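Side-chain contacts in RNA silencing suppressor p19 (Tomato bushy stunt virus, PDB 4J39), which suppresses RNA silencing in the host by binding siRNA duplexes as a homodimer, probably acting as a molecular caliper that selects them by length: residues T18-R21 with L22-E26; R56-A59 with S60-R63; R117-Q120 with E121-L125. All coordinates share one frame; numbering follows the deposited sequence.

Contact 1. Residues T18-R21 with L22-E26. With nucleotides of chain B.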
ATOM      1  N   THR A  18      -5.526   6.469 -29.477  1.00 36.61           N
ATOM      2  CA  THR A  18      -4.481   6.701 -30.465  1.00 36.55           C
ATOM      3  C   THR A  18      -3.152   7.130 -29.864  1.00 36.02           C
ATOM      4  O   THR A  18      -2.094   6.609 -30.224  1.00 35.71           O
ATOM      5  CB  THR A  18      -4.920   7.699 -31.516  1.00 38.50           C
ATOM      6  OG1 THR A  18      -6.117   7.211 -32.190  1.00 41.80           O
ATOM      7  CG2 THR A  18      -3.756   8.072 -32.506  1.00 38.01           C
ATOM      8  N   GLU A  19      -3.143   8.102 -28.931  1.00 36.23           N
ATOM      9  CA  GLU A  19      -1.834   8.458 -28.319  1.00 33.75           C
ATOM     10  C   GLU A  19      -1.160   7.272 -27.639  1.00 33.94           C
ATOM     11  O   GLU A  19       0.052   7.088 -27.644  1.00 35.44           O
ATOM     12  CB  GLU A  19      -2.022   9.608 -27.296  1.00 30.96           C
ATOM     13  CG  GLU A  19      -0.649  10.122 -26.767  1.00 31.20           C
ATOM     14  CD  GLU A  19      -0.714  11.107 -25.551  1.00 35.10           C
ATOM     15  OE1 GLU A  19      -1.800  11.421 -25.053  1.00 32.46           O
ATOM     16  OE2 GLU A  19       0.377  11.418 -25.028  1.00 31.70           O
ATOM     17  N   TRP A  20      -1.932   6.530 -26.889  1.00 35.59           N
ATOM     18  CA  TRP A  20      -1.443   5.296 -26.234  1.00 35.47           C
ATOM     19  C   TRP A  20      -0.803   4.279 -27.242  1.00 36.96           C
ATOM     20  O   TRP A  20       0.240   3.808 -26.953  1.00 37.93           O
ATOM     21  CB  TRP A  20      -2.600   4.667 -25.437  1.00 37.21           C
ATOM     22  CG  TRP A  20      -2.174   3.484 -24.630  1.00 37.79           C
ATOM     23  CD1 TRP A  20      -1.646   3.470 -23.366  1.00 41.41           C
ATOM     24  CD2 TRP A  20      -2.241   2.105 -25.059  1.00 42.66           C
ATOM     25  NE1 TRP A  20      -1.377   2.157 -22.965  1.00 44.95           N
ATOM     26  CE2 TRP A  20      -1.747   1.307 -23.988  1.00 43.81           C
ATOM     27  CE3 TRP A  20      -2.736   1.487 -26.208  1.00 47.25           C
ATOM     28  CZ2 TRP A  20      -1.720  -0.090 -24.041  1.00 51.30           C
ATOM     29  CZ3 TRP A  20      -2.730   0.067 -26.269  1.00 50.81           C
ATOM     30  CH2 TRP A  20      -2.208  -0.695 -25.198  1.00 50.55           C
ATOM     31  N   ARG A  21      -1.460   4.036 -28.350  1.00 39.27           N
ATOM     32  CA  ARG A  21      -0.940   3.139 -29.413  1.00 41.76           C
ATOM     33  C   ARG A  21       0.358   3.671 -29.946  1.00 40.96           C
ATOM     34  O   ARG A  21       1.342   2.928 -30.075  1.00 41.70           O
ATOM     35  CB  ARG A  21      -1.982   2.969 -30.518  1.00 44.31           C
ATOM     36  CG  ARG A  21      -3.159   2.070 -30.088  1.00 47.94           C
ATOM     37  CD  ARG A  21      -4.205   1.815 -31.236  1.00 53.45           C
ATOM     38  NE  ARG A  21      -4.786   3.066 -31.732  1.00 59.96           N
ATOM     39  CZ  ARG A  21      -5.905   3.208 -32.437  1.00 63.51           C
ATOM     40  NH1 ARG A  21      -6.631   2.151 -32.847  1.00 66.97           N
ATOM     41  NH2 ARG A  21      -6.262   4.429 -32.807  1.00 62.90           N
ATOM     42  N   LEU A  22       0.413   5.002 -30.217  1.00 39.85           N
ATOM     43  CA  LEU A  22       1.622   5.593 -30.725  1.00 40.28           C
ATOM     44  C   LEU A  22       2.756   5.466 -29.746  1.00 40.53           C
ATOM     45  O   LEU A  22       3.888   5.134 -30.145  1.00 40.50           O
ATOM     46  CB  LEU A  22       1.421   7.099 -31.064  1.00 40.57           C
ATOM     47  CG  LEU A  22       0.599   7.385 -32.294  1.00 42.93           C
ATOM     48  CD1 LEU A  22       0.267   8.887 -32.293  1.00 42.61           C
ATOM     49  CD2 LEU A  22       1.433   6.892 -33.509  1.00 41.52           C
ATOM     50  N   HIS A  23       2.473   5.637 -28.442  1.00 37.53           N
ATOM     51  CA  HIS A  23       3.497   5.522 -27.461  1.00 38.05           C
ATOM     52  C   HIS A  23       4.005   4.055 -27.405  1.00 41.44           C
ATOM     53  O   HIS A  23       5.172   3.810 -27.184  1.00 41.54           O
ATOM     54  CB  HIS A  23       3.023   5.912 -26.083  1.00 36.66           C
ATOM     55  CG  HIS A  23       4.042   5.728 -25.022  1.00 38.56           C
ATOM     56  ND1 HIS A  23       4.008   4.672 -24.134  1.00 40.89           N
ATOM     57  CD2 HIS A  23       5.203   6.373 -24.791  1.00 35.63           C
ATOM     58  CE1 HIS A  23       5.039   4.788 -23.330  1.00 32.24           C
ATOM     59  NE2 HIS A  23       5.772   5.815 -23.703  1.00 39.58           N
ATOM     60  N   ASN A  24       3.058   3.150 -27.539  1.00 43.94           N
ATOM     61  CA  ASN A  24       3.369   1.703 -27.493  1.00 48.37           C
ATOM     62  C   ASN A  24       4.312   1.325 -28.620  1.00 49.77           C
ATOM     63  O   ASN A  24       5.285   0.692 -28.336  1.00 51.98           O
ATOM     64  CB  ASN A  24       2.096   0.853 -27.527  1.00 48.57           C
ATOM     65  CG  ASN A  24       1.443   0.739 -26.154  1.00 51.98           C
ATOM     66  OD1 ASN A  24       2.030   1.132 -25.135  1.00 51.80           O
ATOM     67  ND2 ASN A  24       0.240   0.217 -26.116  1.00 57.07           N
ATOM     68  N   ASP A  25       4.034   1.773 -29.843  1.00 53.19           N
ATOM     69  CA  ASP A  25       4.902   1.519 -31.033  1.00 55.39           C
ATOM     70  C   ASP A  25       6.300   2.112 -30.922  1.00 57.86           C
ATOM     71  O   ASP A  25       7.229   1.631 -31.586  1.00 60.29           O
ATOM     72  CB  ASP A  25       4.296   2.127 -32.305  1.00 55.91           C
ATOM     73  CG  ASP A  25       2.919   1.575 -32.662  1.00 57.86           C
ATOM     74  OD1 ASP A  25       2.521   0.501 -32.151  1.00 59.92           O
ATOM     75  OD2 ASP A  25       2.217   2.254 -33.475  1.00 62.70           O
ATOM     76  N   GLU A  26       6.449   3.198 -30.156  1.00 58.39           N
ATOM     77  CA  GLU A  26       7.695   3.973 -30.002  1.00 59.63           C
ATOM     78  C   GLU A  26       8.634   3.482 -28.961  1.00 60.74           C
ATOM     79  O   GLU A  26       9.803   3.823 -29.037  1.00 62.74           O
ATOM     80  CB  GLU A  26       7.400   5.486 -29.583  1.00 60.05           C
ATOM     81  CG  GLU A  26       6.776   6.282 -30.656  1.00 59.62           C
ATOM     82  CD  GLU A  26       6.592   7.777 -30.313  1.00 58.05           C
ATOM     83  OE1 GLU A  26       7.399   8.559 -30.890  1.00 57.11           O
ATOM     84  OE2 GLU A  26       5.701   8.160 -29.509  1.00 45.79           O
TER
ATOM     85  OP3   C B   1      -1.694   1.967 -17.976  0.55 41.37           O
ATOM     86  P     C B   1      -1.050   2.516 -19.197  0.55 40.35           P
ATOM     87  OP1   C B   1       0.120   3.328 -18.777  0.55 26.66           O
ATOM     88  OP2   C B   1      -0.871   1.421 -20.243  0.55 40.16           O
ATOM     89  O5'   C B   1      -2.079   3.616 -19.728  0.55 42.25           O
ATOM     90  C5'   C B   1      -3.474   3.253 -19.845  0.55 43.31           C
ATOM     91  C4'   C B   1      -4.352   4.336 -20.460  0.55 40.15           C
ATOM     92  O4'   C B   1      -4.212   4.413 -21.908  0.55 39.92           O
ATOM     93  C3'   C B   1      -5.802   4.066 -20.228  0.55 41.80           C
ATOM     94  O3'   C B   1      -6.172   4.459 -18.909  0.55 46.98           O
ATOM     95  C2'   C B   1      -6.448   4.867 -21.376  0.55 40.45           C
ATOM     96  O2'   C B   1      -6.448   6.296 -21.215  0.55 38.30           O
ATOM     97  C1'   C B   1      -5.513   4.466 -22.495  0.55 40.50           C
ATOM     98  N1    C B   1      -5.810   3.093 -23.160  1.00 40.02           N
ATOM     99  C2    C B   1      -6.866   2.976 -24.048  1.00 44.65           C
ATOM    100  O2    C B   1      -7.540   3.967 -24.274  1.00 42.75           O
ATOM    101  N3    C B   1      -7.120   1.759 -24.677  1.00 43.47           N
ATOM    102  C4    C B   1      -6.347   0.703 -24.388  1.00 47.61           C
ATOM    103  N4    C B   1      -6.609  -0.473 -25.016  1.00 41.94           N
ATOM    104  C5    C B   1      -5.258   0.797 -23.470  1.00 45.92           C
ATOM    105  C6    C B   1      -5.043   2.007 -22.880  1.00 43.52           C
TER
HETATM  106  O   HOH W   1       1.452   3.380 -24.109  1.00 51.54           O
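Trp20 holds CG anti to its own backbone N (chi1 -174°), while Asn24, one turn on, turns CG back beside its N, and the two torsions bring the Asn24 amide over one face of the indole, ND2 leading above the six-membered ring. That approach is so short that its exact distance is doubtful. The two planes stand 74° apart, so the amide meets the ring steeply instead of lying flat on it; Asn24 CG sits 3.8 Å above the ring plane, offset toward the rim. A water on the same face donates to Trp20 O and is hydrogen-bonded to His23 ND1 at 2.9 Å; its bond to Asn24 OD1 is unusually short. The opposite face of the indole belongs to the RNA. The C5-C6 side of the terminal base, C1 of chain B, lies over it, the two planes inclined rather than parallel, with C5 3.4 Å above the indole plane. Trp20 is one of the end-capping tryptophans on helix 17-26, with Trp17, consistent with the caliper that measures duplex length in p19. At the indole edge, in plane, NE1 donates to the 5'-phosphate oxygen OP2 of C1 of chain B over 2.9 Å, at an N-H...O angle of 160°; one side chain thus covers the terminal base and holds the 5'-phosphate. Beneath it the helix is regular, with Asn24 N bonded to Trp20 O and Asp25 N to Arg21 O. On another flank Arg21, bent at chi3, folds back so that NH2 donates to Thr18 OG1 at 2.9 Å, and its cationic group also makes a cation-pi contact with Trp17. Thr18 CG2 runs alongside Leu22 CD1, 4.1 Å away. Glu19 reaches off the helix to a salt bridge with Arg53.

Contact 2. Residues R56-A59 with S60-R63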
ATOM      1  N   ARG A  56       9.908  10.366 -14.768  1.00 38.24           N
ATOM      2  CA  ARG A  56      10.914   9.933 -13.842  1.00 40.34           C
ATOM      3  C   ARG A  56      12.026  10.896 -13.657  1.00 40.79           C
ATOM      4  O   ARG A  56      13.072  10.483 -13.270  1.00 45.36           O
ATOM      5  CB  ARG A  56      11.532   8.589 -14.295  1.00 40.70           C
ATOM      6  CG  ARG A  56      10.616   7.417 -14.424  1.00 47.84           C
ATOM      7  CD  ARG A  56      11.565   6.217 -14.287  1.00 60.20           C
ATOM      8  NE  ARG A  56      10.997   5.002 -14.851  1.00 71.82           N
ATOM      9  CZ  ARG A  56      11.636   3.818 -14.926  1.00 77.53           C
ATOM     10  NH1 ARG A  56      12.894   3.671 -14.494  1.00 78.13           N
ATOM     11  NH2 ARG A  56      10.999   2.768 -15.451  1.00 79.21           N
ATOM     12  N   THR A  57      11.797  12.164 -13.962  1.00 37.99           N
ATOM     13  CA  THR A  57      12.718  13.240 -13.636  1.00 37.31           C
ATOM     14  C   THR A  57      12.326  13.841 -12.320  1.00 36.42           C
ATOM     15  O   THR A  57      11.121  13.681 -11.814  1.00 34.81           O
ATOM     16  CB  THR A  57      12.702  14.317 -14.729  1.00 37.93           C
ATOM     17  OG1 THR A  57      11.359  14.971 -14.744  1.00 32.89           O
ATOM     18  CG2 THR A  57      13.078  13.741 -16.111  1.00 37.20           C
ATOM     19  N   GLU A  58      13.219  14.668 -11.754  1.00 36.94           N
ATOM     20  CA  GLU A  58      12.919  15.345 -10.492  1.00 36.62           C
ATOM     21  C   GLU A  58      11.843  16.390 -10.695  1.00 35.00           C
ATOM     22  O   GLU A  58      11.007  16.564  -9.823  1.00 32.19           O
ATOM     23  CB  GLU A  58      14.147  16.000  -9.837  0.50 38.85           C
ATOM     24  CG  GLU A  58      15.157  14.950  -9.369  0.50 41.86           C
ATOM     25  CD  GLU A  58      15.017  14.555  -7.910  0.50 46.31           C
ATOM     26  OE1 GLU A  58      13.867  14.420  -7.377  0.50 40.36           O
ATOM     27  OE2 GLU A  58      16.105  14.395  -7.303  0.50 48.69           O
ATOM     28  N   ALA A  59      11.899  17.082 -11.821  1.00 34.38           N
ATOM     29  CA  ALA A  59      10.877  18.055 -12.180  1.00 33.15           C
ATOM     30  C   ALA A  59       9.456  17.435 -12.242  1.00 31.63           C
ATOM     31  O   ALA A  59       8.519  17.907 -11.577  1.00 33.43           O
ATOM     32  CB  ALA A  59      11.203  18.682 -13.476  1.00 32.18           C
ATOM     33  N   SER A  60       9.423  16.327 -12.919  1.00 31.52           N
ATOM     34  CA  SER A  60       8.131  15.583 -13.072  1.00 29.99           C
ATOM     35  C   SER A  60       7.615  15.009 -11.776  1.00 30.26           C
ATOM     36  O   SER A  60       6.386  15.126 -11.427  1.00 29.71           O
ATOM     37  CB  SER A  60       8.297  14.544 -14.122  1.00 30.95           C
ATOM     38  OG  SER A  60       7.030  13.838 -14.351  1.00 29.35           O
ATOM     39  N   LEU A  61       8.498  14.401 -10.949  1.00 28.93           N
ATOM     40  CA  LEU A  61       8.157  13.933  -9.572  1.00 27.01           C
ATOM     41  C   LEU A  61       7.519  15.035  -8.726  1.00 30.76           C
ATOM     42  O   LEU A  61       6.462  14.876  -8.059  1.00 28.52           O
ATOM     43  CB  LEU A  61       9.412  13.344  -8.838  1.00 29.80           C
ATOM     44  CG  LEU A  61       9.127  12.645  -7.536  1.00 33.55           C
ATOM     45  CD1 LEU A  61       8.062  11.487  -7.640  1.00 33.97           C
ATOM     46  CD2 LEU A  61      10.409  12.186  -6.794  1.00 38.75           C
ATOM     47  N   HIS A  62       8.185  16.198  -8.716  1.00 30.16           N
ATOM     48  CA  HIS A  62       7.678  17.350  -7.959  1.00 30.40           C
ATOM     49  C   HIS A  62       6.228  17.703  -8.427  1.00 28.85           C
ATOM     50  O   HIS A  62       5.311  17.882  -7.588  1.00 30.86           O
ATOM     51  CB  HIS A  62       8.631  18.576  -8.157  1.00 31.68           C
ATOM     52  CG  HIS A  62       8.271  19.708  -7.287  1.00 34.93           C
ATOM     53  ND1 HIS A  62       7.541  20.764  -7.757  1.00 42.33           N
ATOM     54  CD2 HIS A  62       8.416  19.884  -5.952  1.00 39.19           C
ATOM     55  CE1 HIS A  62       7.228  21.548  -6.744  1.00 39.54           C
ATOM     56  NE2 HIS A  62       7.771  21.055  -5.644  1.00 42.93           N
ATOM     57  N   ARG A  63       6.076  17.765  -9.730  1.00 29.53           N
ATOM     58  CA  ARG A  63       4.840  18.218 -10.318  1.00 30.51           C
ATOM     59  C   ARG A  63       3.725  17.240  -9.864  1.00 29.31           C
ATOM     60  O   ARG A  63       2.687  17.645  -9.358  1.00 29.13           O
ATOM     61  CB  ARG A  63       4.934  18.228 -11.804  1.00 32.00           C
ATOM     62  CG  ARG A  63       3.631  18.724 -12.533  1.00 29.12           C
ATOM     63  CD  ARG A  63       3.690  18.621 -14.016  1.00 28.48           C
ATOM     64  NE  ARG A  63       3.417  17.232 -14.470  1.00 31.97           N
ATOM     65  CZ  ARG A  63       2.173  16.786 -14.646  1.00 30.51           C
ATOM     66  NH1 ARG A  63       1.111  17.605 -14.546  1.00 33.04           N
ATOM     67  NH2 ARG A  63       1.945  15.503 -15.095  1.00 30.07           N
TER
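Thr57 and Ser60 face each other across the first turn of helix 58-65. The Thr57 hydroxyl is set between its backbone N and carbonyl carbon (chi1 66°), which swings OG1 over the start of the helix to accept from Ser60 N at 3.0 Å, with an N-H...O angle of 155°. The Ser60 hydroxyl takes another course: OG is anti to the backbone N and bonds to Asp55 N, while Asp55 OD1 is hydrogen-bonded to Thr57 OG1. Next to this cap Glu58 and Leu61 lie side by side and point the same way, though in the conformer modelled here their touch is loose and doubtful. Leu61 also packs on Leu123 and Gln124 of helix 108-124. Arg63 turns off to a salt bridge with Glu13 and a hydrogen bond to Arg53 O. Behind the side chains, Leu61 N is bonded to Thr57 O at 2.9 Å, the first of three backbone bonds that continue through His62 and Arg63. Thr57 is therefore the N-cap of the helix: its hydroxyl satisfies a first-turn N-H that has no preceding helical carbonyl to meet, and the Asp55 carboxylate, hydrogen-bonded to that hydroxyl, would probably interact favourably with the partly positive N-terminus of the helix.

Contact 3. Residues R117-Q120 with E121-L125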
ATOM      1  N   ARG A 117       3.734   8.964   1.173  1.00 30.84           N
ATOM      2  CA  ARG A 117       5.023   8.237   1.354  1.00 34.24           C
ATOM      3  C   ARG A 117       5.019   7.069   0.318  1.00 33.42           C
ATOM      4  O   ARG A 117       5.986   6.860  -0.450  1.00 36.38           O
ATOM      5  CB  ARG A 117       5.173   7.707   2.793  0.90 34.09           C
ATOM      6  CG  ARG A 117       5.363   8.733   3.899  0.90 41.26           C
ATOM      7  CD  ARG A 117       5.676   8.095   5.307  0.90 45.56           C
ATOM      8  NE  ARG A 117       5.850   9.023   6.447  0.90 51.51           N
ATOM      9  CZ  ARG A 117       5.295  10.270   6.548  0.90 58.27           C
ATOM     10  NH1 ARG A 117       4.491  10.847   5.600  0.90 58.74           N
ATOM     11  NH2 ARG A 117       5.501  10.959   7.654  0.90 57.79           N
ATOM     12  N   SER A 118       3.856   6.409   0.185  1.00 33.32           N
ATOM     13  CA  SER A 118       3.751   5.284  -0.796  1.00 33.63           C
ATOM     14  C   SER A 118       3.952   5.719  -2.222  1.00 31.18           C
ATOM     15  O   SER A 118       4.642   5.094  -3.036  1.00 31.22           O
ATOM     16  CB  SER A 118       2.337   4.679  -0.693  1.00 34.51           C
ATOM     17  OG  SER A 118       2.111   3.988   0.534  1.00 39.47           O
ATOM     18  N   LYS A 119       3.280   6.815  -2.533  1.00 29.21           N
ATOM     19  CA  LYS A 119       3.353   7.399  -3.850  1.00 30.18           C
ATOM     20  C   LYS A 119       4.853   7.743  -4.160  1.00 29.70           C
ATOM     21  O   LYS A 119       5.315   7.448  -5.203  1.00 29.72           O
ATOM     22  CB  LYS A 119       2.510   8.711  -3.955  1.00 31.54           C
ATOM     23  CG  LYS A 119       2.528   9.352  -5.276  1.00 32.20           C
ATOM     24  CD  LYS A 119       1.552  10.590  -5.244  1.00 29.10           C
ATOM     25  CE  LYS A 119       1.346  11.282  -6.537  1.00 30.43           C
ATOM     26  NZ  LYS A 119       0.182  12.293  -6.426  1.00 26.78           N
ATOM     27  N   GLN A 120       5.430   8.511  -3.307  1.00 32.90           N
ATOM     28  CA  GLN A 120       6.869   8.887  -3.500  1.00 35.90           C
ATOM     29  C   GLN A 120       7.794   7.627  -3.741  1.00 36.03           C
ATOM     30  O   GLN A 120       8.495   7.585  -4.750  1.00 36.10           O
ATOM     31  CB  GLN A 120       7.359   9.593  -2.222  0.50 36.45           C
ATOM     32  CG  GLN A 120       6.737  11.009  -1.923  0.50 39.34           C
ATOM     33  CD  GLN A 120       6.832  11.531  -0.450  0.50 41.55           C
ATOM     34  OE1 GLN A 120       6.374  12.620  -0.175  0.50 41.92           O
ATOM     35  NE2 GLN A 120       7.442  10.771   0.464  0.50 44.12           N
ATOM     36  N   GLU A 121       7.628   6.586  -2.950  1.00 38.00           N
ATOM     37  CA  GLU A 121       8.547   5.420  -3.040  1.00 38.57           C
ATOM     38  C   GLU A 121       8.290   4.643  -4.294  1.00 36.57           C
ATOM     39  O   GLU A 121       9.222   4.193  -4.974  1.00 34.83           O
ATOM     40  CB  GLU A 121       8.407   4.569  -1.772  1.00 41.94           C
ATOM     41  CG  GLU A 121       8.680   5.450  -0.449  1.00 50.35           C
ATOM     42  CD  GLU A 121       9.974   5.205   0.422  1.00 61.62           C
ATOM     43  OE1 GLU A 121      10.243   4.044   0.868  1.00 65.19           O
ATOM     44  OE2 GLU A 121      10.649   6.236   0.689  1.00 60.14           O
ATOM     45  N   LEU A 122       7.004   4.516  -4.687  1.00 31.52           N
ATOM     46  CA  LEU A 122       6.713   3.820  -5.933  1.00 30.71           C
ATOM     47  C   LEU A 122       7.237   4.496  -7.183  1.00 32.37           C
ATOM     48  O   LEU A 122       7.805   3.882  -8.107  1.00 32.41           O
ATOM     49  CB  LEU A 122       5.150   3.613  -6.055  1.00 29.31           C
ATOM     50  CG  LEU A 122       4.730   2.790  -7.221  1.00 29.51           C
ATOM     51  CD1 LEU A 122       5.442   1.367  -7.373  1.00 35.75           C
ATOM     52  CD2 LEU A 122       3.138   2.586  -7.251  1.00 28.07           C
ATOM     53  N   LEU A 123       7.052   5.814  -7.228  1.00 30.60           N
ATOM     54  CA  LEU A 123       7.448   6.613  -8.366  1.00 31.74           C
ATOM     55  C   LEU A 123       9.013   6.711  -8.451  1.00 34.64           C
ATOM     56  O   LEU A 123       9.542   6.843  -9.538  1.00 39.18           O
ATOM     57  CB  LEU A 123       6.769   7.983  -8.313  1.00 31.86           C
ATOM     58  CG  LEU A 123       5.231   7.974  -8.436  1.00 29.15           C
ATOM     59  CD1 LEU A 123       4.686   9.519  -8.345  1.00 27.79           C
ATOM     60  CD2 LEU A 123       4.830   7.233  -9.713  1.00 31.69           C
ATOM     61  N   GLN A 124       9.673   6.448  -7.353  1.00 36.39           N
ATOM     62  CA  GLN A 124      11.172   6.522  -7.353  1.00 41.52           C
ATOM     63  C   GLN A 124      11.852   5.159  -7.402  1.00 46.34           C
ATOM     64  O   GLN A 124      13.112   5.107  -7.375  1.00 45.93           O
ATOM     65  CB  GLN A 124      11.672   7.195  -6.129  1.00 43.23           C
ATOM     66  CG  GLN A 124      11.248   8.628  -5.963  1.00 46.06           C
ATOM     67  CD  GLN A 124      11.856   9.313  -4.765  1.00 50.27           C
ATOM     68  OE1 GLN A 124      12.599  10.299  -4.929  1.00 52.56           O
ATOM     69  NE2 GLN A 124      11.580   8.809  -3.577  1.00 54.67           N
ATOM     70  N   LEU A 125      11.076   4.097  -7.472  1.00 48.11           N
ATOM     71  CA  LEU A 125      11.640   2.749  -7.401  1.00 53.75           C
ATOM     72  C   LEU A 125      12.584   2.563  -8.591  1.00 56.76           C
ATOM     73  O   LEU A 125      12.233   2.893  -9.718  1.00 54.15           O
ATOM     74  CB  LEU A 125      10.535   1.715  -7.522  1.00 53.49           C
ATOM     75  CG  LEU A 125      10.440   0.390  -6.715  1.00 56.02           C
ATOM     76  CD1 LEU A 125       9.695  -0.641  -7.665  1.00 52.01           C
ATOM     77  CD2 LEU A 125      11.775  -0.110  -6.000  1.00 51.17           C
TER
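Glu121 meets Arg117 one turn back: its N is bonded to Arg117 O, and its CG, set beside its own N, passes 3.0 Å from that Arg117 O. The chain then bends at chi2, and across the dimer interface Glu121 packs on Arg117 of the second subunit, as Arg117 here does on Glu121 of that subunit. Leu122 follows, with N bonded to Ser118 O and CB resting 3.4 Å from the same Ser118 O; the isobutyl group packs on Val97, Ile99 and Phe94 of the sheet and on Met114 of the second subunit. Leu123 is the main hydrophobic partner. Its CD1 lies 3.8 Å from CG of Lys119, where the two chains cross at a slant, so the extended lysine contributes its aliphatic part here while NZ reaches on to a salt bridge with Glu39 and a hydrogen bond to Val64 O. Gln124 closes the run with a weak bond from its N to Gln120 O (3.1 Å, angle 128°), and its CG sits 3.2 Å from the same oxygen. One side of the helix thus covers the antiparallel sheet, another meets the partner subunit, and this is the layout of the p19 homodimer, in which the C-terminal helix 108-124 of each subunit lies on its sheet and joins in the interface.

In the fold
The three contacts lie on three separate helices of one alpha/beta subunit. Contacts 2 and 3 touch: Leu61 CD2 comes to 3.4 Å from Gln124 OE1, and Leu61 CD1 packs on Leu123 CB at 3.8 Å, so helix 108-124, lying on the sheet, is joined by helix 58-65, their contact centres about 12 Å apart. Contact 1 stands apart: its nearest atoms are about 10 Å from contact 2 and about 14 Å from contact 3, the centres about 22 Å and 25 Å away. It alone of the three meets the RNA; the nearest atoms of contacts 2 and 3 are about 11 Å and 9 Å from the nucleic acid. Contact 3 also reaches the second subunit.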